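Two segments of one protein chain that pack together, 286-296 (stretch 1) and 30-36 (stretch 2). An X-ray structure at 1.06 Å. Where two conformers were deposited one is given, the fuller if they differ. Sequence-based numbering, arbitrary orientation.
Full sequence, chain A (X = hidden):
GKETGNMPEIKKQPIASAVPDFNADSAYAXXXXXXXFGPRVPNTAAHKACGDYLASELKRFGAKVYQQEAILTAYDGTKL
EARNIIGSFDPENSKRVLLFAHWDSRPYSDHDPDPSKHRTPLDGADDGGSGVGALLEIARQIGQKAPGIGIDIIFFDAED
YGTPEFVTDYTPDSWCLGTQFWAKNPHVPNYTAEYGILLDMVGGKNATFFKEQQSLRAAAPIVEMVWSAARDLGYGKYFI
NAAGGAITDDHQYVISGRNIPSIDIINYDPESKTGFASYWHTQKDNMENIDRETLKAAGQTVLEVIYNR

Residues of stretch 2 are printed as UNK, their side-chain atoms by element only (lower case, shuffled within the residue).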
# COMPACT_ATOMS: atom_id res chain seq x y z
N ASN A 286 -0.11 -10.73 11.54
CA ASN A 286 0.76 -10.21 12.56
C ASN A 286 2.24 -10.31 12.09
O ASN A 286 2.53 -10.70 10.95
CB ASN A 286 0.49 -10.89 13.92
CG ASN A 286 0.79 -12.32 13.91
OD1 ASN A 286 1.60 -12.81 13.14
ND2 ASN A 286 0.11 -13.07 14.77
N MSE A 287 3.17 -9.96 12.95
CA MSE A 287 4.55 -9.86 12.53
C MSE A 287 5.16 -11.20 12.14
O MSE A 287 6.16 -11.22 11.42
CB MSE A 287 5.42 -9.20 13.59
CG MSE A 287 5.23 -7.69 13.78
SE MSE A 287 5.62 -6.69 12.17
CE MSE A 287 7.42 -7.24 11.83
N GLU A 288 4.58 -12.32 12.57
CA GLU A 288 5.21 -13.59 12.31
C GLU A 288 5.32 -13.94 10.83
O GLU A 288 6.27 -14.64 10.47
CB GLU A 288 4.53 -14.72 13.08
CG GLU A 288 4.41 -14.46 14.58
CD GLU A 288 3.73 -15.56 15.35
OE1 GLU A 288 2.96 -15.23 16.26
OE2 GLU A 288 4.00 -16.74 15.04
N ASN A 289 4.45 -13.40 9.98
CA ASN A 289 4.54 -13.72 8.57
C ASN A 289 5.51 -12.85 7.79
O ASN A 289 5.76 -13.12 6.63
CB ASN A 289 3.18 -13.59 7.91
CG ASN A 289 2.12 -14.37 8.61
OD1 ASN A 289 1.10 -13.78 9.10
ND2 ASN A 289 2.29 -15.66 8.68
N ILE A 290 5.96 -11.74 8.37
CA ILE A 290 6.71 -10.76 7.64
C ILE A 290 8.12 -11.27 7.40
O ILE A 290 8.75 -11.82 8.30
CB ILE A 290 6.68 -9.40 8.36
CG1 ILE A 290 5.21 -8.96 8.60
CG2 ILE A 290 7.46 -8.32 7.59
CD1 ILE A 290 4.37 -8.75 7.34
N ASP A 291 8.59 -11.08 6.17
CA ASP A 291 9.81 -11.71 5.70
C ASP A 291 10.67 -10.72 4.95
O ASP A 291 10.21 -10.07 4.00
CB ASP A 291 9.43 -12.89 4.82
CG ASP A 291 10.56 -13.67 4.40
OD1 ASP A 291 11.17 -13.32 3.36
OD2 ASP A 291 10.85 -14.68 5.06
N ARG A 292 11.93 -10.58 5.35
CA ARG A 292 12.85 -9.65 4.74
C ARG A 292 13.08 -9.96 3.26
O ARG A 292 13.30 -9.04 2.49
CB ARG A 292 14.16 -9.64 5.51
CG ARG A 292 14.06 -8.99 6.83
CD ARG A 292 15.25 -9.33 7.72
NE ARG A 292 15.22 -8.66 9.03
CZ ARG A 292 14.54 -9.08 10.08
NH1 ARG A 292 13.81 -10.18 10.00
NH2 ARG A 292 14.64 -8.43 11.22
N GLU A 293 13.14 -11.23 2.90
CA GLU A 293 13.39 -11.57 1.51
C GLU A 293 12.24 -11.09 0.61
O GLU A 293 12.47 -10.62 -0.50
CB GLU A 293 13.71 -13.05 1.34
CG GLU A 293 15.14 -13.47 1.76
CD GLU A 293 15.53 -13.09 3.18
OE1 GLU A 293 16.39 -12.18 3.37
OE2 GLU A 293 15.02 -13.74 4.13
N THR A 294 10.99 -11.23 1.08
CA THR A 294 9.87 -10.74 0.30
C THR A 294 9.94 -9.22 0.16
O THR A 294 9.77 -8.66 -0.92
CB THR A 294 8.53 -11.14 0.94
OG1 THR A 294 8.57 -12.55 1.15
CG2 THR A 294 7.37 -10.74 0.09
N LEU A 295 10.15 -8.52 1.29
CA LEU A 295 10.24 -7.07 1.24
C LEU A 295 11.35 -6.63 0.29
O LEU A 295 11.16 -5.67 -0.44
CB LEU A 295 10.49 -6.54 2.65
CG LEU A 295 9.36 -6.64 3.66
CD1 LEU A 295 9.84 -6.34 5.06
CD2 LEU A 295 8.17 -5.72 3.29
N LYS A 296 12.49 -7.31 0.33
CA LYS A 296 13.60 -6.97 -0.56
C LYS A 296 13.19 -7.09 -2.02
O LYS A 296 13.51 -6.22 -2.85
CB LYS A 296 14.79 -7.89 -0.25
CG LYS A 296 16.01 -7.65 -1.15
CD LYS A 296 16.60 -6.27 -1.04
CE LYS A 296 17.96 -6.21 -1.67
NZ LYS A 296 18.55 -4.85 -1.70
N UNK A 30 10.53 -0.80 9.93
CA UNK A 30 9.41 0.14 9.72
C UNK A 30 8.06 -0.55 9.85
O UNK A 30 7.09 0.06 10.34
c UNK A 30 10.65 2.93 9.23
c UNK A 30 12.36 3.01 7.10
c UNK A 30 10.57 1.93 8.27
o UNK A 30 13.37 4.99 7.92
c UNK A 30 12.43 3.99 8.07
c UNK A 30 11.59 3.96 9.12
c UNK A 30 11.44 1.99 7.21
c UNK A 30 9.53 0.86 8.38
N UNK A 31 7.93 -1.79 9.38
CA UNK A 31 6.72 -2.56 9.61
C UNK A 31 6.50 -2.74 11.10
O UNK A 31 5.39 -2.50 11.62
c UNK A 31 5.40 -4.65 9.05
c UNK A 31 6.99 -3.75 7.35
c UNK A 31 6.71 -3.92 8.85
N UNK A 32 7.53 -3.21 11.78
CA UNK A 32 7.43 -3.46 13.22
C UNK A 32 7.03 -2.17 13.98
O UNK A 32 6.26 -2.22 14.93
c UNK A 32 8.80 -3.98 13.74
N UNK A 33 7.57 -1.04 13.55
CA UNK A 33 7.28 0.22 14.24
C UNK A 33 5.81 0.60 14.11
O UNK A 33 5.23 1.10 15.06
c UNK A 33 8.15 1.37 13.73
n UNK A 33 10.47 2.04 13.52
o UNK A 33 9.96 0.44 15.03
c UNK A 33 9.60 1.25 14.16
N UNK A 34 5.21 0.37 12.95
CA UNK A 34 3.78 0.57 12.79
C UNK A 34 2.96 -0.34 13.70
O UNK A 34 2.05 0.12 14.42
o UNK A 34 2.59 1.00 8.45
c UNK A 34 3.37 0.35 11.34
c UNK A 34 3.92 1.40 10.37
n UNK A 34 4.75 0.35 8.40
c UNK A 34 3.71 0.92 8.98
N UNK A 35 3.28 -1.61 13.68
CA UNK A 35 2.53 -2.59 14.44
C UNK A 35 2.63 -2.31 15.94
O UNK A 35 1.69 -2.57 16.69
c UNK A 35 2.36 -5.06 14.98
c UNK A 35 2.55 -4.29 12.59
c UNK A 35 2.97 -4.02 14.04
N UNK A 36 3.78 -1.80 16.38
CA UNK A 36 4.01 -1.52 17.79
C UNK A 36 3.02 -0.53 18.37
O UNK A 36 2.82 -0.54 19.59
c UNK A 36 5.45 -1.10 17.99

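Position 30 carries eight side-chain atoms: one carbon leading to a ring of six carbons that bears a single oxygen. A phenol fits this pattern, so the residue is Tyr-30. Its side chain stays out of reach of stretch 1 and takes no part in the contact.

Position 31 has three side-chain carbons, one joined to CA and carrying the other two. Branching at CB without a heteroatom identifies Val-31. Its CA-to-CB bond points toward stretch 1, and chi1 is t (-177°). Val-31 CG1 lies 3.7 Å from SE of Met-287, modelled as selenomethionine, and 4.3 Å from Ile-290 CG1, while Val-31 CG2 is 4.5 Å from Leu-295 CD1. The two methyls thus reach different neighbours, and 63 Å² of the residue is covered.

Position 32 shows a single side-chain carbon, which makes it Ala-32. The CA-to-CB bond runs sideways. Met-287 SE approaches Ala-32 CA to 3.8 Å, and Met-287 CE lies 4.0 Å from Ala-32 CB.

Position 33 has two carbons, the second bearing one oxygen and one nitrogen. This short carboxamide is Asn-33; its CA-to-CB bond points away from stretch 1.

Position 34 has three carbons, the third bearing oxygen and nitrogen, one methylene longer than the preceding side chain: Gln-34. It does not touch stretch 1. Instead it folds back along its own helix, where Gln-34 NE2 donates to Tyr-30 O at 3.1 Å with an angle of 163°. The same carbonyl accepts from Gln-34 N at 3.2 Å.

Position 35 repeats the three-carbon, CB-branched pattern and is Val-35. Its CA-to-CB bond points toward stretch 1, with chi1 at 171° (t), and Val-35 CG2 lies 3.9 Å from Met-287 SE.

Position 36 again has one side-chain carbon and is Ala-36; its CA-to-CB bond points sideways and it makes no contact with stretch 1.

The contact is apolar, with no hydrogen bonds across it, and buries 234 Å² in total. Val-31 and Val-35 are one helical turn apart, as the bond from Val-35 N to Val-31 O (3.1 Å) confirms, so both present methyls to the same side. Met-287, with chi1, chi2 and chi3 all m, brings SE within 3.9 Å of Val-31 CG1, Val-35 CG2 and Ala-32 CA, and 82 Å² of the residue is covered. Ile-290 and Leu-295 add looser contacts at Val-31. On their side, Ile-290 N donates to Met-287 O at 3.1 Å, closing the turn between these two apolar residues.

Stretch 2 30-36: YVANQVA
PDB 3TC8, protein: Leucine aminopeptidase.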